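Local coordinates for protein 3-oxoadipate enol-lactonase (Burkholderia xenovorans, PDB 2XUA) that probably catalyses the hydrolysis of 3-oxoadipate enol-lactone, a step of catechol metabolism, and is an alpha/beta hydrolase with a cap domain, at residues B[15-20]-B[37-42]; B[44-49]-B[55-60]; B[152-157]-B[176-181]; B[161-166]-B[246-251]. All coordinates share one frame; numbering follows the deposited sequence.

Overall arrangement
Along the chain, contact 1 closes before contact 2 opens, and both lie ahead of contacts 3 and 4, whose segments alternate. Contacts 1 and 2, with centres about 5 Å apart, use strands 12-19 and 54-58, neighbours in the mixed alpha/beta hydrolase sheet, and are tied by the D19-R57 salt bridge. Contact 3 joins helices 147-154 and 168-179 beside the bound laevulinic acid, its centre about 18 Å from that of contact 1. Contact 4, about 15 Å from contact 3 between centres, brings helix 161-166 against helix 246-249. All four touch the second subunit, so the ligand-binding helical region, strands 12-19 and 54-58 and the dimer interface are structurally connected.

Contact 1 (B[15-20]-B[37-42]); sequences HYRIDG and TDLSMW
L39 spreads its two methyls between H15 and R17, one branch for each side chain. CD1 meets the imidazole obliquely, L39 CD1 lying 3.6 Å from H15 CD2, while L39 CD2 lies over one face of the R17 guanidinium, 3.8 Å from R17 NH1. Against both partners the leucine runs at about a right angle, so it reaches across them and not alongside. With chi1 at 82°, L39 CG sits between its own backbone N and carbonyl carbon, and from there the fork opens toward the strand. No hydrogen bond links the two segments; this is apolar packing against two polar groups that are held from other directions. H15 ND1 is bonded to the carbonyl of P5, and R17 NH1 forms a salt bridge with D176 of the second subunit. The loop carrying L39 is shaped by D38, whose OD1 takes the backbone N of S40 at 3.0 Å in an Asx turn and uses its syn lone pair for S40 OG at 2.6 Å. In the fold, strand 12-19 pairs with strand 54-58, while the 3-10 turn 39-42 leads from strand 28-32 into helix 43-52; L39 O also accepts from R57 NH1 of strand 54-58.

Contact 2 (B[44-49]-B[55-60]); sequences PQVAAL and VLRYDT
Chi1 of V46 is 169°, which puts CG1 opposite the backbone N and leaves CG2 to meet R57, whose chain comes out straight through chi2 and then bends at chi3 (-79°) to present the flat of its guanidinium. The two belong to a beta-alpha-beta unit of the alpha/beta hydrolase fold, strand 28-32, helix 43-52 and strand 54-58, and the contact packs the helix onto the second strand of that unit, 54-58. V46 and R57 cross at about a right angle, with the methyl over the centre of the guanidinium plane. One face of the charged group is thus covered by hydrocarbon, which leaves its N-H groups to bond around the rim. They do so: R57 NH2 forms salt bridges with D19 of the adjacent strand 12-19 and with D176 of the second subunit, and NH1 donates to the carbonyl of L39. These partners plausibly fix the rotation of the group and offset its charge in a buried setting. One turn further along the helix, L49 and V55 make a purely apolar contact, V55 CG2 standing 3.8 Å from L49 CB. Where the methyl covers the guanidinium, V46 CG2 lies 3.5 Å from R57 CZ.

Contact 3 (B[152-157]-B[176-181]); sequences DAVLPR and DVFVHT. With SHF (laevulinic acid), chain C.
Segments 152-157, helix passing into a 3-10 stretch, and 176-181, the end of helix 168-179, are nearest at L155 and F178, whose CA atoms stand 8.7 Å apart, a spacing that side chains must bridge. Both belong to the helical part of this alpha/beta hydrolase that lines the laevulinic acid pocket, in keeping with a cap over the active site. F178 carries the contact. Its CG is anti to the backbone N (chi1 -177°), sending the ring toward the other helix. L155 CD1 lies over one face in a CH-pi contact, 4.1 Å from the F178 ring centroid and offset toward the rim, the two side chains running antiparallel. The V154 and F178 side chains cross at about a right angle, and V154 CG1 meets the ring obliquely, 3.8 Å from F178 CE1. The same ring turns its edge to the ligand, and laevulinic acid O4 lies in the ring plane 3.6 Å from F178 CE1. V154 CG1 also reaches that oxygen, so these two residues form an apolar wall at the ketone end, while Y186 adds a hydrogen bond to the ligand. The carboxylate end belongs to R157. A weak, nearly straight bond runs from R157 NH2 to OH1, and the stronger grip comes from R157 NE, which donates to ligand O1 at 2.8 Å with an angle of 150° at the hydrogen.

Contact 4 (B[161-166]-B[246-251]); sequences ADYMER and SNIERA
Y163, E249 and I248 account for nearly all of the surface buried here. E249 runs along one face of the Y163 ring, pointing the opposite way to the tyrosine side chain. E249 CA makes a CH-pi contact 4.2 Å from the Y163 ring centroid, and farther out E249 CD comes to 3.5 Å from Y163 CB, with the carboxylate plane turned 23° from the ring. I248 meets the far end of the ring: the I248 and Y163 side chains cross at about a right angle, CG2 of I248 lying 3.3 Å from Y163 OH. E249 OE2 also bonds to T160 OG1, just ahead of helix 161-166. Two waters connect E249 with R166: one receives a weak bond from R166 NH1 and donates to E249 OE2 at 2.6 Å, the other joins R166 NH2 to the carbonyl O of E249. Helix 161-166 is therefore joined to helix 246-249 by hydrocarbon over an aromatic face and by water-mediated bonds; R166, also salt-bridged to D162, may partly offset the charge of E249 without direct contact.

Contact 1 (B[15-20]-B[37-42])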
loop_
_atom_site.group_PDB
_atom_site.type_symbol
_atom_site.label_atom_id
_atom_site.label_comp_id
_atom_site.label_asym_id
_atom_site.label_seq_id
_atom_site.Cartn_x
_atom_site.Cartn_y
_atom_site.Cartn_z
ATOM N N HIS B 15 -9.745 -9.433 3.372
ATOM C CA HIS B 15 -8.327 -9.335 3.666
ATOM C C HIS B 15 -8.157 -8.581 4.992
ATOM O O HIS B 15 -8.756 -7.518 5.210
ATOM C CB HIS B 15 -7.589 -8.654 2.502
ATOM C CG HIS B 15 -6.154 -8.303 2.801
ATOM N ND1 HIS B 15 -5.249 -9.203 3.321
ATOM C CD2 HIS B 15 -5.477 -7.138 2.655
ATOM C CE1 HIS B 15 -4.088 -8.605 3.507
ATOM N NE2 HIS B 15 -4.182 -7.363 3.092
ATOM N N TYR B 16 -7.353 -9.113 5.897
ATOM C CA TYR B 16 -7.120 -8.394 7.156
ATOM C C TYR B 16 -5.643 -8.387 7.575
ATOM O O TYR B 16 -4.821 -9.162 7.034
ATOM C CB TYR B 16 -8.000 -8.976 8.307
ATOM C CG TYR B 16 -7.618 -10.382 8.716
ATOM C CD1 TYR B 16 -6.667 -10.615 9.727
ATOM C CD2 TYR B 16 -8.212 -11.486 8.087
ATOM C CE1 TYR B 16 -6.282 -11.947 10.073
ATOM C CE2 TYR B 16 -7.851 -12.796 8.424
ATOM C CZ TYR B 16 -6.897 -13.015 9.416
ATOM O OH TYR B 16 -6.526 -14.317 9.738
ATOM N N ARG B 17 -5.340 -7.587 8.580
ATOM C CA ARG B 17 -3.947 -7.463 9.078
ATOM C C ARG B 17 -3.923 -7.236 10.524
ATOM O O ARG B 17 -4.651 -6.378 11.000
ATOM C CB ARG B 17 -3.230 -6.332 8.355
ATOM C CG ARG B 17 -1.763 -6.195 8.701
ATOM C CD ARG B 17 -1.052 -5.384 7.588
ATOM N NE ARG B 17 -0.855 -6.154 6.341
ATOM C CZ ARG B 17 -0.299 -5.669 5.235
ATOM N NH1 ARG B 17 0.088 -4.414 5.167
ATOM N NH2 ARG B 17 -0.214 -6.408 4.173
ATOM N N ILE B 18 -3.075 -7.980 11.236
ATOM C CA ILE B 18 -2.963 -7.815 12.705
ATOM C C ILE B 18 -1.557 -7.236 13.134
ATOM O O ILE B 18 -0.511 -7.672 12.614
ATOM C CB ILE B 18 -3.213 -9.159 13.422
ATOM C CG1 ILE B 18 -4.647 -9.651 13.180
ATOM C CG2 ILE B 18 -2.904 -9.073 14.955
ATOM C CD1 ILE B 18 -4.950 -11.078 13.675
ATOM N N ASP B 19 -1.521 -6.248 14.026
ATOM C CA ASP B 19 -0.243 -5.803 14.590
ATOM C C ASP B 19 -0.331 -5.801 16.116
ATOM O O ASP B 19 -1.419 -5.815 16.670
ATOM C CB ASP B 19 0.131 -4.398 14.070
ATOM C CG ASP B 19 0.350 -4.357 12.577
ATOM O OD1 ASP B 19 1.544 -4.449 12.171
ATOM O OD2 ASP B 19 -0.661 -4.205 11.806
ATOM N N GLY B 20 0.840 -5.770 16.785
ATOM C CA GLY B 20 0.920 -5.962 18.219
ATOM C C GLY B 20 1.030 -7.475 18.466
ATOM O O GLY B 20 0.943 -8.274 17.548
ATOM N N THR B 37 -10.275 3.526 -0.061
ATOM C CA THR B 37 -8.936 3.307 0.536
ATOM C C THR B 37 -8.791 1.827 0.857
ATOM O O THR B 37 -9.750 1.077 0.790
ATOM C CB THR B 37 -8.712 4.124 1.830
ATOM O OG1 THR B 37 -9.613 3.651 2.827
ATOM C CG2 THR B 37 -9.002 5.614 1.586
ATOM N N ASP B 38 -7.598 1.418 1.239
ATOM C CA ASP B 38 -7.436 0.093 1.789
ATOM C C ASP B 38 -6.725 0.227 3.119
ATOM O O ASP B 38 -6.509 1.335 3.594
ATOM C CB ASP B 38 -6.706 -0.835 0.822
ATOM C CG ASP B 38 -5.227 -0.551 0.678
ATOM O OD1 ASP B 38 -4.727 0.389 1.283
ATOM O OD2 ASP B 38 -4.538 -1.309 -0.051
ATOM N N LEU B 39 -6.340 -0.905 3.727
ATOM C CA LEU B 39 -5.852 -0.830 5.084
ATOM C C LEU B 39 -4.509 -0.136 5.281
ATOM O O LEU B 39 -4.130 0.111 6.435
ATOM C CB LEU B 39 -5.945 -2.198 5.751
ATOM C CG LEU B 39 -4.995 -3.412 5.677
ATOM C CD1 LEU B 39 -5.585 -4.653 5.191
ATOM C CD2 LEU B 39 -3.507 -3.252 5.307
ATOM N N SER B 40 -3.798 0.174 4.179
ATOM C CA SER B 40 -2.560 0.966 4.243
ATOM C C SER B 40 -2.806 2.379 4.722
ATOM O O SER B 40 -1.869 3.081 5.192
ATOM C CB SER B 40 -1.827 0.984 2.869
ATOM O OG SER B 40 -2.545 1.747 1.859
HETATM N N MSE B 41 -4.059 2.842 4.609
HETATM C CA MSE B 41 -4.333 4.248 5.023
HETATM C C MSE B 41 -4.078 4.481 6.512
HETATM O O MSE B 41 -3.835 5.592 6.908
HETATM C CB MSE B 41 -5.754 4.667 4.656
HETATM C CG MSE B 41 -6.798 3.894 5.473
HETATM SE SE MSE B 41 -8.396 4.960 5.549
HETATM C CE MSE B 41 -7.866 6.358 6.791
ATOM N N TRP B 42 -4.071 3.413 7.340
ATOM C CA TRP B 42 -3.869 3.571 8.767
ATOM C C TRP B 42 -2.396 3.362 9.144
ATOM O O TRP B 42 -2.064 3.325 10.298
ATOM C CB TRP B 42 -4.683 2.486 9.495
ATOM C CG TRP B 42 -6.157 2.739 9.408
ATOM C CD1 TRP B 42 -7.076 1.972 8.766
ATOM C CD2 TRP B 42 -6.880 3.807 10.053
ATOM N NE1 TRP B 42 -8.330 2.534 8.907
ATOM C CE2 TRP B 42 -8.250 3.648 9.703
ATOM C CE3 TRP B 42 -6.499 4.903 10.824
ATOM C CZ2 TRP B 42 -9.259 4.532 10.133
ATOM C CZ3 TRP B 42 -7.490 5.787 11.283
ATOM C CH2 TRP B 42 -8.871 5.595 10.912
#

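Contact 2 (B[44-49]-B[55-60])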
loop_
_atom_site.group_PDB
_atom_site.type_symbol
_atom_site.label_atom_id
_atom_site.label_comp_id
_atom_site.label_asym_id
_atom_site.label_seq_id
_atom_site.Cartn_x
_atom_site.Cartn_y
_atom_site.Cartn_z
ATOM N N PRO B 44 0.128 5.237 9.360
ATOM C CA PRO B 44 0.794 6.165 10.348
ATOM C C PRO B 44 0.394 5.948 11.806
ATOM O O PRO B 44 1.115 6.354 12.713
ATOM C CB PRO B 44 0.380 7.585 9.870
ATOM C CG PRO B 44 0.138 7.386 8.329
ATOM C CD PRO B 44 -0.665 6.006 8.397
ATOM N N GLN B 45 -0.759 5.319 12.028
ATOM C CA GLN B 45 -1.192 5.047 13.385
ATOM C C GLN B 45 -0.694 3.705 14.010
ATOM O O GLN B 45 -0.872 3.462 15.224
ATOM C CB GLN B 45 -2.732 5.073 13.436
ATOM C CG GLN B 45 -3.336 6.502 13.488
ATOM C CD GLN B 45 -3.115 7.268 12.182
ATOM O OE1 GLN B 45 -2.653 8.440 12.165
ATOM N NE2 GLN B 45 -3.423 6.611 11.073
ATOM N N VAL B 46 -0.195 2.815 13.184
ATOM C CA VAL B 46 0.012 1.411 13.644
ATOM C C VAL B 46 1.016 1.269 14.803
ATOM O O VAL B 46 0.763 0.604 15.820
ATOM C CB VAL B 46 0.383 0.515 12.448
ATOM C CG1 VAL B 46 0.862 -0.888 12.947
ATOM C CG2 VAL B 46 -0.869 0.419 11.467
ATOM N N ALA B 47 2.118 1.975 14.667
ATOM C CA ALA B 47 3.204 1.947 15.670
ATOM C C ALA B 47 2.718 2.383 17.055
ATOM O O ALA B 47 2.891 1.657 18.024
ATOM C CB ALA B 47 4.401 2.805 15.208
ATOM N N ALA B 48 2.091 3.553 17.162
ATOM C CA ALA B 48 1.610 4.036 18.419
ATOM C C ALA B 48 0.473 3.178 18.979
ATOM O O ALA B 48 0.379 3.008 20.185
ATOM C CB ALA B 48 1.178 5.538 18.338
ATOM N N LEU B 49 -0.384 2.624 18.130
ATOM C CA LEU B 49 -1.493 1.851 18.651
ATOM C C LEU B 49 -1.055 0.468 19.129
ATOM O O LEU B 49 -1.560 -0.025 20.110
ATOM C CB LEU B 49 -2.579 1.699 17.597
ATOM C CG LEU B 49 -3.449 2.930 17.303
ATOM C CD1 LEU B 49 -4.245 2.515 16.051
ATOM C CD2 LEU B 49 -4.437 3.306 18.454
ATOM N N VAL B 55 -3.942 -4.688 17.285
ATOM C CA VAL B 55 -4.542 -3.977 16.171
ATOM C C VAL B 55 -5.051 -4.848 15.075
ATOM O O VAL B 55 -4.321 -5.671 14.495
ATOM C CB VAL B 55 -3.572 -2.937 15.570
ATOM C CG1 VAL B 55 -4.357 -2.093 14.526
ATOM C CG2 VAL B 55 -3.016 -2.006 16.711
ATOM N N LEU B 56 -6.323 -4.680 14.746
ATOM C CA LEU B 56 -6.886 -5.291 13.583
ATOM C C LEU B 56 -7.272 -4.267 12.534
ATOM O O LEU B 56 -8.062 -3.322 12.827
ATOM C CB LEU B 56 -8.150 -6.077 14.001
ATOM C CG LEU B 56 -8.964 -6.747 12.923
ATOM C CD1 LEU B 56 -8.049 -7.763 12.145
ATOM C CD2 LEU B 56 -10.213 -7.479 13.534
ATOM N N ARG B 57 -6.740 -4.455 11.328
ATOM C CA ARG B 57 -7.167 -3.683 10.148
ATOM C C ARG B 57 -7.738 -4.635 9.124
ATOM O O ARG B 57 -7.384 -5.842 9.116
ATOM C CB ARG B 57 -5.957 -2.989 9.513
ATOM C CG ARG B 57 -5.474 -1.818 10.341
ATOM C CD ARG B 57 -4.231 -1.234 9.604
ATOM N NE ARG B 57 -3.054 -2.056 9.891
ATOM C CZ ARG B 57 -1.908 -2.068 9.162
ATOM N NH1 ARG B 57 -1.792 -1.365 8.059
ATOM N NH2 ARG B 57 -0.850 -2.779 9.550
ATOM N N TYR B 58 -8.561 -4.122 8.208
ATOM C CA TYR B 58 -9.115 -4.984 7.202
ATOM C C TYR B 58 -9.491 -4.138 5.988
ATOM O O TYR B 58 -9.622 -2.919 6.085
ATOM C CB TYR B 58 -10.337 -5.769 7.786
ATOM C CG TYR B 58 -11.550 -4.912 8.005
ATOM C CD1 TYR B 58 -12.630 -4.935 7.100
ATOM C CD2 TYR B 58 -11.659 -4.107 9.126
ATOM C CE1 TYR B 58 -13.763 -4.090 7.293
ATOM C CE2 TYR B 58 -12.773 -3.277 9.331
ATOM C CZ TYR B 58 -13.796 -3.266 8.394
ATOM O OH TYR B 58 -14.881 -2.469 8.609
ATOM N N ASP B 59 -9.605 -4.795 4.848
ATOM C CA ASP B 59 -10.133 -4.158 3.646
ATOM C C ASP B 59 -11.641 -4.357 3.646
ATOM O O ASP B 59 -12.151 -5.492 3.584
ATOM C CB ASP B 59 -9.478 -4.732 2.396
ATOM C CG ASP B 59 -8.041 -4.211 2.205
ATOM O OD1 ASP B 59 -7.674 -3.275 2.895
ATOM O OD2 ASP B 59 -7.265 -4.704 1.368
ATOM N N THR B 60 -12.349 -3.239 3.695
ATOM C CA THR B 60 -13.827 -3.287 3.631
ATOM C C THR B 60 -14.253 -4.044 2.369
ATOM O O THR B 60 -13.570 -4.020 1.357
ATOM C CB THR B 60 -14.344 -1.829 3.594
ATOM O OG1 THR B 60 -13.905 -1.131 4.773
ATOM C CG2 THR B 60 -15.926 -1.778 3.535
#

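Contact 3 (B[152-157]-B[176-181])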
loop_
_atom_site.group_PDB
_atom_site.type_symbol
_atom_site.label_atom_id
_atom_site.label_comp_id
_atom_site.label_asym_id
_atom_site.label_seq_id
_atom_site.Cartn_x
_atom_site.Cartn_y
_atom_site.Cartn_z
ATOM N N ASP B 152 -9.949 12.260 -9.914
ATOM C CA ASP B 152 -9.592 13.692 -10.066
ATOM C C ASP B 152 -10.589 14.571 -9.308
ATOM O O ASP B 152 -10.251 15.672 -8.858
ATOM C CB ASP B 152 -9.523 14.156 -11.523
ATOM C CG ASP B 152 -8.435 13.438 -12.339
ATOM O OD1 ASP B 152 -7.250 13.298 -11.879
ATOM O OD2 ASP B 152 -8.800 13.030 -13.480
ATOM N N ALA B 153 -11.812 14.082 -9.159
ATOM C CA ALA B 153 -12.840 14.804 -8.443
ATOM C C ALA B 153 -12.763 14.532 -6.961
ATOM O O ALA B 153 -12.987 15.431 -6.161
ATOM C CB ALA B 153 -14.231 14.420 -8.955
ATOM N N VAL B 154 -12.463 13.285 -6.596
ATOM C CA VAL B 154 -12.543 12.861 -5.172
ATOM C C VAL B 154 -11.333 13.232 -4.352
ATOM O O VAL B 154 -11.474 13.765 -3.249
ATOM C CB VAL B 154 -12.893 11.349 -4.995
ATOM C CG1 VAL B 154 -12.780 10.920 -3.507
ATOM C CG2 VAL B 154 -14.272 11.095 -5.563
ATOM N N LEU B 155 -10.148 12.982 -4.886
ATOM C CA LEU B 155 -8.889 13.210 -4.119
ATOM C C LEU B 155 -8.670 14.594 -3.563
ATOM O O LEU B 155 -8.176 14.750 -2.458
ATOM C CB LEU B 155 -7.658 12.771 -4.930
ATOM C CG LEU B 155 -7.312 11.278 -4.812
ATOM C CD1 LEU B 155 -8.500 10.371 -4.557
ATOM C CD2 LEU B 155 -6.531 10.787 -6.052
ATOM N N PRO B 156 -9.022 15.627 -4.332
ATOM C CA PRO B 156 -8.875 16.950 -3.777
ATOM C C PRO B 156 -9.791 17.178 -2.605
ATOM O O PRO B 156 -9.561 18.122 -1.843
ATOM C CB PRO B 156 -9.257 17.880 -4.953
ATOM C CG PRO B 156 -8.885 17.036 -6.162
ATOM C CD PRO B 156 -9.423 15.682 -5.743
ATOM N N ARG B 157 -10.819 16.349 -2.435
ATOM C CA ARG B 157 -11.669 16.518 -1.245
ATOM C C ARG B 157 -11.037 15.913 0.015
ATOM O O ARG B 157 -11.581 16.063 1.116
ATOM C CB ARG B 157 -13.053 15.907 -1.498
ATOM C CG ARG B 157 -13.868 16.766 -2.511
ATOM C CD ARG B 157 -14.983 15.927 -3.169
ATOM N NE ARG B 157 -16.027 15.502 -2.223
ATOM C CZ ARG B 157 -16.903 16.318 -1.603
ATOM N NH1 ARG B 157 -16.866 17.653 -1.788
ATOM N NH2 ARG B 157 -17.819 15.791 -0.783
ATOM N N ASP B 176 -3.063 5.483 -5.972
ATOM C CA ASP B 176 -2.927 4.151 -6.615
ATOM C C ASP B 176 -3.955 3.216 -6.038
ATOM O O ASP B 176 -4.554 2.413 -6.766
ATOM C CB ASP B 176 -1.509 3.557 -6.459
ATOM C CG ASP B 176 -1.239 2.366 -7.407
ATOM O OD1 ASP B 176 -1.565 2.474 -8.598
ATOM O OD2 ASP B 176 -0.701 1.310 -6.953
ATOM N N VAL B 177 -4.187 3.303 -4.741
ATOM C CA VAL B 177 -5.174 2.401 -4.107
ATOM C C VAL B 177 -6.581 2.778 -4.575
ATOM O O VAL B 177 -7.411 1.905 -4.946
ATOM C CB VAL B 177 -5.095 2.543 -2.573
ATOM C CG1 VAL B 177 -6.283 1.831 -1.888
ATOM C CG2 VAL B 177 -3.708 1.976 -2.094
ATOM N N PHE B 178 -6.835 4.083 -4.600
ATOM C CA PHE B 178 -8.175 4.552 -5.032
ATOM C C PHE B 178 -8.464 4.059 -6.469
ATOM O O PHE B 178 -9.451 3.374 -6.705
ATOM C CB PHE B 178 -8.220 6.074 -4.927
ATOM C CG PHE B 178 -9.556 6.638 -5.264
ATOM C CD1 PHE B 178 -10.476 6.875 -4.266
ATOM C CD2 PHE B 178 -9.919 6.863 -6.596
ATOM C CE1 PHE B 178 -11.743 7.426 -4.582
ATOM C CE2 PHE B 178 -11.211 7.369 -6.923
ATOM C CZ PHE B 178 -12.100 7.630 -5.913
ATOM N N VAL B 179 -7.547 4.296 -7.409
ATOM C CA VAL B 179 -7.853 4.002 -8.797
ATOM C C VAL B 179 -7.910 2.523 -9.109
ATOM O O VAL B 179 -8.439 2.180 -10.147
ATOM C CB VAL B 179 -7.001 4.789 -9.856
ATOM C CG1 VAL B 179 -7.085 6.254 -9.590
ATOM C CG2 VAL B 179 -5.532 4.315 -9.856
ATOM N N HIS B 180 -7.373 1.666 -8.227
ATOM C CA HIS B 180 -7.443 0.244 -8.439
ATOM C C HIS B 180 -8.526 -0.412 -7.609
ATOM O O HIS B 180 -8.663 -1.642 -7.626
ATOM C CB HIS B 180 -6.063 -0.381 -8.231
ATOM C CG HIS B 180 -5.174 -0.103 -9.403
ATOM N ND1 HIS B 180 -5.189 -0.894 -10.529
ATOM C CD2 HIS B 180 -4.368 0.948 -9.684
ATOM C CE1 HIS B 180 -4.390 -0.358 -11.439
ATOM N NE2 HIS B 180 -3.889 0.763 -10.953
ATOM N N THR B 181 -9.350 0.412 -6.952
ATOM C CA THR B 181 -10.529 -0.129 -6.228
ATOM C C THR B 181 -11.512 -0.690 -7.243
ATOM O O THR B 181 -11.783 -0.040 -8.264
ATOM C CB THR B 181 -11.183 0.959 -5.367
ATOM O OG1 THR B 181 -10.203 1.362 -4.390
ATOM C CG2 THR B 181 -12.379 0.421 -4.544
HETATM C C4 SHF C . -14.722 8.648 -1.121
HETATM C C5 SHF C . -14.008 8.296 0.191
HETATM C C3 SHF C . -15.799 9.744 -1.139
HETATM C C2 SHF C . -15.782 10.831 -0.034
HETATM C C1 SHF C . -16.504 12.167 -0.495
HETATM O O4 SHF C . -14.394 8.075 -2.177
HETATM O O1 SHF C . -15.722 13.042 -0.913
HETATM O OH1 SHF C . -17.760 12.349 -0.351
#

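Contact 4 (B[161-166]-B[246-251])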
loop_
_atom_site.group_PDB
_atom_site.type_symbol
_atom_site.label_atom_id
_atom_site.label_comp_id
_atom_site.label_asym_id
_atom_site.label_seq_id
_atom_site.Cartn_x
_atom_site.Cartn_y
_atom_site.Cartn_z
ATOM N N ALA B 161 -5.104 21.637 -0.488
ATOM C CA ALA B 161 -4.216 21.918 -1.629
ATOM C C ALA B 161 -2.752 21.932 -1.204
ATOM O O ALA B 161 -1.863 21.437 -1.923
ATOM C CB ALA B 161 -4.569 23.291 -2.289
ATOM N N ASP B 162 -2.485 22.518 -0.058
ATOM C CA ASP B 162 -1.100 22.689 0.336
ATOM C C ASP B 162 -0.483 21.322 0.668
ATOM O O ASP B 162 0.660 21.059 0.328
ATOM C CB ASP B 162 -1.041 23.542 1.588
ATOM C CG ASP B 162 0.386 23.683 2.150
ATOM O OD1 ASP B 162 1.337 24.046 1.399
ATOM O OD2 ASP B 162 0.546 23.435 3.357
ATOM N N TYR B 163 -1.217 20.477 1.385
ATOM C CA TYR B 163 -0.666 19.152 1.726
ATOM C C TYR B 163 -0.404 18.412 0.447
ATOM O O TYR B 163 0.593 17.701 0.339
ATOM C CB TYR B 163 -1.648 18.357 2.589
ATOM C CG TYR B 163 -1.100 16.988 2.965
ATOM C CD1 TYR B 163 -0.341 16.835 4.083
ATOM C CD2 TYR B 163 -1.343 15.879 2.177
ATOM C CE1 TYR B 163 0.220 15.597 4.414
ATOM C CE2 TYR B 163 -0.777 14.653 2.476
ATOM C CZ TYR B 163 -0.008 14.530 3.620
ATOM O OH TYR B 163 0.547 13.342 3.961
HETATM N N MSE B 164 -1.335 18.520 -0.513
HETATM C CA MSE B 164 -1.167 17.767 -1.728
HETATM C C MSE B 164 0.073 18.222 -2.482
HETATM O O MSE B 164 0.871 17.404 -2.954
HETATM C CB MSE B 164 -2.405 17.906 -2.599
HETATM C CG MSE B 164 -3.535 17.127 -2.040
HETATM SE SE MSE B 164 -4.952 16.992 -3.365
HETATM C CE MSE B 164 -5.226 18.894 -3.686
ATOM N N GLU B 165 0.248 19.533 -2.540
ATOM C CA GLU B 165 1.448 20.112 -3.189
ATOM C C GLU B 165 2.741 19.620 -2.476
ATOM O O GLU B 165 3.647 19.170 -3.132
ATOM C CB GLU B 165 1.309 21.660 -3.333
ATOM C CG GLU B 165 2.222 22.543 -2.435
ATOM C CD GLU B 165 3.696 22.556 -2.904
ATOM O OE1 GLU B 165 3.953 22.613 -4.149
ATOM O OE2 GLU B 165 4.592 22.495 -2.019
ATOM N N ARG B 166 2.761 19.643 -1.151
ATOM C CA ARG B 166 3.931 19.282 -0.347
ATOM C C ARG B 166 4.218 17.771 -0.345
ATOM O O ARG B 166 5.379 17.355 -0.142
ATOM C CB ARG B 166 3.751 19.756 1.117
ATOM C CG ARG B 166 3.926 21.283 1.432
ATOM C CD ARG B 166 3.247 21.585 2.867
ATOM N NE ARG B 166 3.467 20.423 3.695
ATOM C CZ ARG B 166 2.645 19.860 4.573
ATOM N NH1 ARG B 166 1.440 20.346 4.865
ATOM N NH2 ARG B 166 3.089 18.769 5.179
ATOM N N SER B 246 -7.821 13.025 7.721
ATOM C CA SER B 246 -7.062 13.740 8.748
ATOM C C SER B 246 -6.011 12.904 9.458
ATOM O O SER B 246 -5.057 13.447 10.022
ATOM C CB SER B 246 -7.997 14.391 9.789
ATOM O OG SER B 246 -8.594 13.458 10.651
ATOM N N ASN B 247 -6.195 11.590 9.455
ATOM C CA ASN B 247 -5.170 10.723 10.103
ATOM C C ASN B 247 -3.861 10.679 9.283
ATOM O O ASN B 247 -2.810 10.233 9.777
ATOM C CB ASN B 247 -5.704 9.290 10.238
ATOM C CG ASN B 247 -5.768 8.598 8.917
ATOM O OD1 ASN B 247 -6.491 9.054 8.026
ATOM N ND2 ASN B 247 -4.967 7.518 8.742
ATOM N N ILE B 248 -3.939 11.067 8.018
ATOM C CA ILE B 248 -2.757 11.297 7.193
ATOM C C ILE B 248 -2.231 12.716 7.217
ATOM O O ILE B 248 -1.073 12.952 7.563
ATOM C CB ILE B 248 -2.985 10.829 5.774
ATOM C CG1 ILE B 248 -2.997 9.315 5.807
ATOM C CG2 ILE B 248 -1.778 11.227 4.852
ATOM C CD1 ILE B 248 -3.371 8.710 4.492
ATOM N N GLU B 249 -3.077 13.674 6.851
ATOM C CA GLU B 249 -2.647 15.061 6.855
ATOM C C GLU B 249 -2.167 15.570 8.233
ATOM O O GLU B 249 -1.222 16.328 8.300
ATOM C CB GLU B 249 -3.731 15.975 6.202
ATOM C CG GLU B 249 -3.279 17.459 6.198
ATOM C CD GLU B 249 -4.030 18.277 5.120
ATOM O OE1 GLU B 249 -4.821 17.645 4.342
ATOM O OE2 GLU B 249 -3.820 19.521 5.072
ATOM N N ARG B 250 -2.825 15.203 9.334
ATOM C CA ARG B 250 -2.368 15.591 10.632
ATOM C C ARG B 250 -2.159 14.326 11.412
ATOM O O ARG B 250 -2.739 14.159 12.511
ATOM C CB ARG B 250 -3.459 16.316 11.401
ATOM C CG ARG B 250 -3.803 17.693 11.011
ATOM C CD ARG B 250 -2.716 18.447 10.493
ATOM N NE ARG B 250 -2.262 19.392 11.461
ATOM C CZ ARG B 250 -1.865 20.630 11.180
ATOM N NH1 ARG B 250 -1.852 21.093 9.939
ATOM N NH2 ARG B 250 -1.460 21.414 12.179
ATOM N N ALA B 251 -1.324 13.440 10.885
ATOM C CA ALA B 251 -1.062 12.120 11.513
ATOM C C ALA B 251 -0.684 12.194 12.965
ATOM O O ALA B 251 -1.269 11.538 13.811
ATOM C CB ALA B 251 -0.006 11.377 10.712
HETATM O O HOH W 1 -1.441 20.355 5.882
HETATM O O HOH W 2 1.297 17.183 7.402
#